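Local coordinates for putative outer membrane protein (LpxR) (Salmonella typhimurium, PDB 3FID) that is a lipid A deacylase of the outer membrane, an enzyme that modifies lipopolysaccharide, at residues A48-P62 and R77-S91. Sequence-based numbering, arbitrary orientation.
Sequences ASQLSFHIAQDIYSP and RAFSAFLHTGLEWNS. With ZN (zinc ion), chain E.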
loop_
_atom_site.group_PDB
_atom_site.type_symbol
_atom_site.label_atom_id
_atom_site.label_comp_id
_atom_site.label_asym_id
_atom_site.label_seq_id
_atom_site.Cartn_x
_atom_site.Cartn_y
_atom_site.Cartn_z
ATOM N N ALA A 48 13.789 -10.980 17.340
ATOM C CA ALA A 48 13.250 -9.615 17.431
ATOM C C ALA A 48 13.313 -8.777 16.132
ATOM O O ALA A 48 12.610 -7.775 16.020
ATOM C CB ALA A 48 13.920 -8.876 18.557
ATOM N N SER A 49 14.153 -9.194 15.177
ATOM C CA SER A 49 14.569 -8.330 14.075
ATOM C C SER A 49 14.568 -9.004 12.707
ATOM O O SER A 49 15.115 -10.106 12.545
ATOM C CB SER A 49 15.969 -7.802 14.343
ATOM O OG SER A 49 15.996 -6.889 15.428
ATOM N N GLN A 50 14.013 -8.299 11.716
ATOM C CA GLN A 50 14.008 -8.763 10.331
ATOM C C GLN A 50 14.676 -7.785 9.396
ATOM O O GLN A 50 14.685 -6.562 9.632
ATOM C CB GLN A 50 12.590 -8.930 9.800
ATOM C CG GLN A 50 11.749 -9.952 10.460
ATOM C CD GLN A 50 10.418 -10.125 9.735
ATOM O OE1 GLN A 50 9.730 -9.142 9.389
ATOM N NE2 GLN A 50 10.057 -11.370 9.500
ATOM N N LEU A 51 15.237 -8.348 8.329
ATOM C CA LEU A 51 15.658 -7.605 7.167
ATOM C C LEU A 51 14.818 -8.080 5.987
ATOM O O LEU A 51 14.788 -9.279 5.705
ATOM C CB LEU A 51 17.134 -7.876 6.872
ATOM C CG LEU A 51 17.782 -7.076 5.744
ATOM C CD1 LEU A 51 17.796 -5.531 5.943
ATOM C CD2 LEU A 51 19.184 -7.622 5.507
ATOM N N SER A 52 14.195 -7.131 5.272
ATOM C CA SER A 52 13.317 -7.454 4.147
ATOM C C SER A 52 13.801 -6.879 2.824
ATOM O O SER A 52 14.365 -5.795 2.794
ATOM C CB SER A 52 11.919 -6.902 4.405
ATOM O OG SER A 52 11.397 -7.482 5.571
ATOM N N PHE A 53 13.527 -7.602 1.740
ATOM C CA PHE A 53 13.814 -7.144 0.387
ATOM C C PHE A 53 12.501 -7.252 -0.387
ATOM O O PHE A 53 11.740 -8.188 -0.169
ATOM C CB PHE A 53 14.843 -8.064 -0.280
ATOM C CG PHE A 53 14.932 -7.908 -1.787
ATOM C CD1 PHE A 53 15.565 -6.794 -2.352
ATOM C CD2 PHE A 53 14.368 -8.871 -2.642
ATOM C CE1 PHE A 53 15.659 -6.658 -3.759
ATOM C CE2 PHE A 53 14.437 -8.740 -4.045
ATOM C CZ PHE A 53 15.089 -7.655 -4.601
ATOM N N HIS A 54 12.274 -6.345 -1.335
ATOM C CA HIS A 54 11.085 -6.432 -2.167
ATOM C C HIS A 54 11.300 -5.769 -3.515
ATOM O O HIS A 54 12.214 -4.971 -3.676
ATOM C CB HIS A 54 9.894 -5.763 -1.481
ATOM C CG HIS A 54 9.952 -4.264 -1.516
ATOM N ND1 HIS A 54 10.726 -3.530 -0.645
ATOM C CD2 HIS A 54 9.354 -3.371 -2.340
ATOM C CE1 HIS A 54 10.595 -2.242 -0.926
ATOM N NE2 HIS A 54 9.753 -2.118 -1.940
ATOM N N ILE A 55 10.466 -6.168 -4.472
ATOM C CA ILE A 55 10.307 -5.472 -5.751
ATOM C C ILE A 55 8.789 -5.284 -5.915
ATOM O O ILE A 55 7.997 -6.148 -5.508
ATOM C CB ILE A 55 10.919 -6.282 -6.928
ATOM C CG1 ILE A 55 10.605 -5.633 -8.290
ATOM C CG2 ILE A 55 10.400 -7.709 -6.932
ATOM C CD1 ILE A 55 11.670 -4.586 -8.797
ATOM N N ALA A 56 8.382 -4.156 -6.503
ATOM C CA ALA A 56 6.953 -3.891 -6.646
ATOM C C ALA A 56 6.664 -2.935 -7.806
ATOM O O ALA A 56 7.545 -2.168 -8.216
ATOM C CB ALA A 56 6.404 -3.326 -5.334
ATOM N N GLN A 57 5.442 -3.013 -8.317
ATOM C CA GLN A 57 4.945 -2.059 -9.320
ATOM C C GLN A 57 3.530 -1.642 -8.934
ATOM O O GLN A 57 2.648 -2.482 -8.726
ATOM C CB GLN A 57 4.938 -2.667 -10.727
ATOM C CG GLN A 57 4.703 -1.598 -11.846
ATOM C CD GLN A 57 4.079 -2.162 -13.105
ATOM O OE1 GLN A 57 3.162 -2.983 -13.051
ATOM N NE2 GLN A 57 4.585 -1.728 -14.252
ATOM N N ASP A 58 3.322 -0.339 -8.820
ATOM C CA ASP A 58 1.997 0.195 -8.545
ATOM C C ASP A 58 1.581 1.131 -9.665
ATOM O O ASP A 58 2.413 1.884 -10.159
ATOM C CB ASP A 58 2.048 0.933 -7.230
ATOM C CG ASP A 58 2.335 -0.007 -6.091
ATOM O OD1 ASP A 58 1.527 -0.959 -5.932
ATOM O OD2 ASP A 58 3.366 0.197 -5.426
ATOM N N ILE A 59 0.310 1.035 -10.067
ATOM C CA ILE A 59 -0.231 1.721 -11.248
ATOM C C ILE A 59 -1.407 2.594 -10.782
ATOM O O ILE A 59 -2.267 2.125 -10.010
ATOM C CB ILE A 59 -0.703 0.700 -12.296
ATOM C CG1 ILE A 59 0.448 -0.276 -12.646
ATOM C CG2 ILE A 59 -1.240 1.418 -13.610
ATOM C CD1 ILE A 59 0.050 -1.311 -13.717
ATOM N N TYR A 60 -1.398 3.852 -11.237
ATOM C CA TYR A 60 -2.349 4.890 -10.828
ATOM C C TYR A 60 -3.044 5.407 -12.075
ATOM O O TYR A 60 -2.451 5.405 -13.159
ATOM C CB TYR A 60 -1.645 6.042 -10.075
ATOM C CG TYR A 60 -0.980 5.491 -8.828
ATOM C CD1 TYR A 60 -1.733 5.238 -7.688
ATOM C CD2 TYR A 60 0.376 5.150 -8.820
ATOM C CE1 TYR A 60 -1.156 4.664 -6.538
ATOM C CE2 TYR A 60 0.970 4.587 -7.673
ATOM C CZ TYR A 60 0.187 4.346 -6.546
ATOM O OH TYR A 60 0.729 3.785 -5.405
ATOM N N SER A 61 -4.298 5.825 -11.902
ATOM C CA SER A 61 -5.233 5.966 -13.052
ATOM C C SER A 61 -6.186 7.155 -12.821
ATOM O O SER A 61 -6.528 7.456 -11.664
ATOM C CB SER A 61 -6.045 4.670 -13.216
ATOM O OG SER A 61 -6.969 4.769 -14.316
ATOM N N PRO A 62 -6.625 7.837 -13.924
ATOM C CA PRO A 62 -7.801 8.725 -13.829
ATOM C C PRO A 62 -9.043 7.885 -13.483
ATOM O O PRO A 62 -9.007 6.648 -13.586
ATOM C CB PRO A 62 -7.975 9.298 -15.257
ATOM C CG PRO A 62 -6.911 8.740 -16.092
ATOM C CD PRO A 62 -6.062 7.774 -15.281
ATOM N N ARG A 77 -6.124 12.830 -11.849
ATOM C CA ARG A 77 -4.756 12.358 -11.981
ATOM C C ARG A 77 -4.519 11.797 -13.383
ATOM O O ARG A 77 -5.413 11.222 -14.013
ATOM C CB ARG A 77 -4.372 11.350 -10.864
ATOM C CG ARG A 77 -5.097 10.054 -10.896
ATOM C CD ARG A 77 -5.149 9.421 -9.480
ATOM N NE ARG A 77 -3.840 9.264 -8.897
ATOM C CZ ARG A 77 -3.575 9.254 -7.592
ATOM N NH1 ARG A 77 -4.526 9.460 -6.676
ATOM N NH2 ARG A 77 -2.322 9.111 -7.204
ATOM N N ALA A 78 -3.303 12.000 -13.877
ATOM C CA ALA A 78 -2.844 11.361 -15.096
ATOM C C ALA A 78 -2.565 9.880 -14.815
ATOM O O ALA A 78 -2.325 9.516 -13.657
ATOM C CB ALA A 78 -1.546 12.024 -15.533
ATOM N N PHE A 79 -2.533 9.049 -15.862
ATOM C CA PHE A 79 -1.941 7.710 -15.741
ATOM C C PHE A 79 -0.476 7.830 -15.249
ATOM O O PHE A 79 0.286 8.709 -15.689
ATOM C CB PHE A 79 -2.026 6.931 -17.068
ATOM C CG PHE A 79 -3.385 6.306 -17.335
ATOM C CD1 PHE A 79 -3.774 5.124 -16.685
ATOM C CD2 PHE A 79 -4.267 6.887 -18.235
ATOM C CE1 PHE A 79 -5.041 4.547 -16.926
ATOM C CE2 PHE A 79 -5.542 6.328 -18.510
ATOM C CZ PHE A 79 -5.940 5.166 -17.865
ATOM N N SER A 80 -0.085 6.963 -14.321
ATOM C CA SER A 80 1.317 6.863 -13.899
ATOM C C SER A 80 1.620 5.479 -13.310
ATOM O O SER A 80 0.721 4.716 -12.996
ATOM C CB SER A 80 1.702 7.967 -12.883
ATOM O OG SER A 80 1.049 7.760 -11.630
ATOM N N ALA A 81 2.897 5.159 -13.177
ATOM C CA ALA A 81 3.278 3.966 -12.416
ATOM C C ALA A 81 4.565 4.198 -11.639
ATOM O O ALA A 81 5.399 5.034 -12.002
ATOM C CB ALA A 81 3.389 2.719 -13.334
ATOM N N PHE A 82 4.692 3.454 -10.551
ATOM C CA PHE A 82 5.818 3.545 -9.642
ATOM C C PHE A 82 6.408 2.130 -9.563
ATOM O O PHE A 82 5.740 1.210 -9.128
ATOM C CB PHE A 82 5.268 4.007 -8.287
ATOM C CG PHE A 82 6.287 4.033 -7.165
ATOM C CD1 PHE A 82 7.622 4.365 -7.397
ATOM C CD2 PHE A 82 5.861 3.792 -5.859
ATOM C CE1 PHE A 82 8.528 4.451 -6.338
ATOM C CE2 PHE A 82 6.760 3.850 -4.789
ATOM C CZ PHE A 82 8.098 4.181 -5.038
ATOM N N LEU A 83 7.646 1.970 -10.018
ATOM C CA LEU A 83 8.349 0.672 -9.981
ATOM C C LEU A 83 9.480 0.800 -8.969
ATOM O O LEU A 83 10.254 1.742 -9.034
ATOM C CB LEU A 83 8.944 0.368 -11.352
ATOM C CG LEU A 83 9.771 -0.918 -11.487
ATOM C CD1 LEU A 83 8.924 -2.237 -11.417
ATOM C CD2 LEU A 83 10.460 -0.770 -12.845
ATOM N N HIS A 84 9.559 -0.113 -8.007
ATOM C CA HIS A 84 10.470 0.141 -6.879
ATOM C C HIS A 84 11.041 -1.127 -6.278
ATOM O O HIS A 84 10.466 -2.190 -6.396
ATOM C CB HIS A 84 9.814 1.016 -5.798
ATOM C CG HIS A 84 8.417 0.597 -5.418
ATOM N ND1 HIS A 84 8.091 0.132 -4.164
ATOM C CD2 HIS A 84 7.263 0.610 -6.123
ATOM C CE1 HIS A 84 6.792 -0.117 -4.113
ATOM N NE2 HIS A 84 6.273 0.143 -5.299
ATOM N N THR A 85 12.217 -0.997 -5.663
ATOM C CA THR A 85 12.801 -2.116 -4.970
ATOM C C THR A 85 13.450 -1.536 -3.742
ATOM O O THR A 85 13.874 -0.402 -3.755
ATOM C CB THR A 85 13.830 -2.905 -5.858
ATOM O OG1 THR A 85 14.366 -4.003 -5.106
ATOM C CG2 THR A 85 14.966 -2.023 -6.369
ATOM N N GLY A 86 13.559 -2.310 -2.672
ATOM C CA GLY A 86 14.298 -1.770 -1.555
ATOM C C GLY A 86 14.592 -2.779 -0.472
ATOM O O GLY A 86 14.302 -3.951 -0.617
ATOM N N LEU A 87 15.124 -2.261 0.626
ATOM C CA LEU A 87 15.493 -3.034 1.787
ATOM C C LEU A 87 14.917 -2.339 3.012
ATOM O O LEU A 87 14.811 -1.100 3.039
ATOM C CB LEU A 87 17.020 -3.034 1.918
ATOM C CG LEU A 87 17.807 -3.886 0.919
ATOM C CD1 LEU A 87 19.274 -3.453 0.957
ATOM C CD2 LEU A 87 17.635 -5.383 1.238
ATOM N N GLU A 88 14.577 -3.118 4.035
ATOM C CA GLU A 88 14.037 -2.545 5.260
ATOM C C GLU A 88 14.427 -3.344 6.503
ATOM O O GLU A 88 14.384 -4.564 6.483
ATOM C CB GLU A 88 12.523 -2.551 5.158
ATOM C CG GLU A 88 11.793 -1.797 6.235
ATOM C CD GLU A 88 10.336 -2.165 6.224
ATOM O OE1 GLU A 88 9.980 -3.178 6.859
ATOM O OE2 GLU A 88 9.557 -1.457 5.542
ATOM N N TRP A 89 14.755 -2.629 7.578
ATOM C CA TRP A 89 14.982 -3.203 8.903
ATOM C C TRP A 89 13.670 -3.100 9.701
ATOM O O TRP A 89 13.067 -2.041 9.741
ATOM C CB TRP A 89 16.110 -2.408 9.579
ATOM C CG TRP A 89 16.478 -2.882 10.934
ATOM C CD1 TRP A 89 16.189 -2.276 12.132
ATOM C CD2 TRP A 89 17.235 -4.051 11.244
ATOM N NE1 TRP A 89 16.715 -3.017 13.177
ATOM C CE2 TRP A 89 17.358 -4.111 12.657
ATOM C CE3 TRP A 89 17.811 -5.064 10.464
ATOM C CZ2 TRP A 89 18.043 -5.139 13.306
ATOM C CZ3 TRP A 89 18.485 -6.110 11.116
ATOM C CH2 TRP A 89 18.606 -6.129 12.526
ATOM N N ASN A 90 13.211 -4.192 10.294
ATOM C CA ASN A 90 11.961 -4.223 11.094
ATOM C C ASN A 90 12.280 -4.844 12.448
ATOM O O ASN A 90 12.684 -5.995 12.493
ATOM C CB ASN A 90 10.909 -5.080 10.370
ATOM C CG ASN A 90 9.549 -5.115 11.090
ATOM O OD1 ASN A 90 9.234 -4.271 11.918
ATOM N ND2 ASN A 90 8.744 -6.082 10.742
ATOM N N SER A 91 12.132 -4.103 13.548
ATOM C CA SER A 91 12.666 -4.596 14.813
ATOM C C SER A 91 11.826 -4.239 16.042
ATOM O O SER A 91 11.332 -3.130 16.159
ATOM C CB SER A 91 14.079 -4.057 15.005
ATOM O OG SER A 91 14.589 -4.492 16.242
HETATM ZN ZN ZN E . 9.118 -0.207 -2.371
HETATM O O HOH W 1 11.652 -5.634 7.319
HETATM O O HOH W 2 7.655 0.554 -0.815
#
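His54 and His84 reach from adjacent antiparallel strands to one zinc ion, His54 through NE2 and His84 through ND1, each 2.1 Å from the metal. A water and Asp104 of strand 97-108 complete the site. The two imidazoles meet rim to rim with planes 68° apart, and Gly86 N lies over one face of the His54 ring. The His84 ring is sandwiched: Ala56 CB touches one face, 3.5 Å from His84 CE1, and the Phe82 ring covers the opposite face. With CG between its backbone N and carbonyl carbon (chi1 46°), His84 can offer ND1 to the metal while NE2 donates 2.9 Å to Asp58 OD2, nearly in the imidazole plane, on the anti side of the carboxylate and 30° out of its plane. Together with the zinc bond it fixes the ring rotation, and it would probably make ND1 a stronger zinc ligand; Asp58 OD1 is hydrogen-bonded to Tyr33 OH and forms a salt bridge with Arg205.

Farther along the same face, one water joins Ser52 OG to Glu88 O and OE1; Ser52 OG also bonds to Ser42 OG, and Glu88 OE2 forms a salt bridge with Arg100. The other face carries Leu51, Phe53, Ile55, Leu83 and Leu87, an apolar surface consistent with lipid contact. There Thr85 OG1 donates 2.8 Å to His54 O, which also accepts from Gly86 N. Near one end Ser49 OG bonds to Ser91 OG at 2.9 Å. Beyond the strands at the other end, Pro62 CD sits over the centre of the Phe79 ring, 3.4 Å from the centroid, a CH-pi contact. Arg77 lays its CG and CD beside Ser61 O, and a bend at chi3 then turns the guanidinium, whose NH1 forms salt bridges with Asp32 and Glu278.

Regular paired backbone bonds join strands 49-60 and 80-91 as neighbouring staves of the beta-barrel, zinc on the inner face, with strand 33-44 flanking the first, strand 97-108 the second, and helix 114-125 touching Gln57, Ile59 and Phe79.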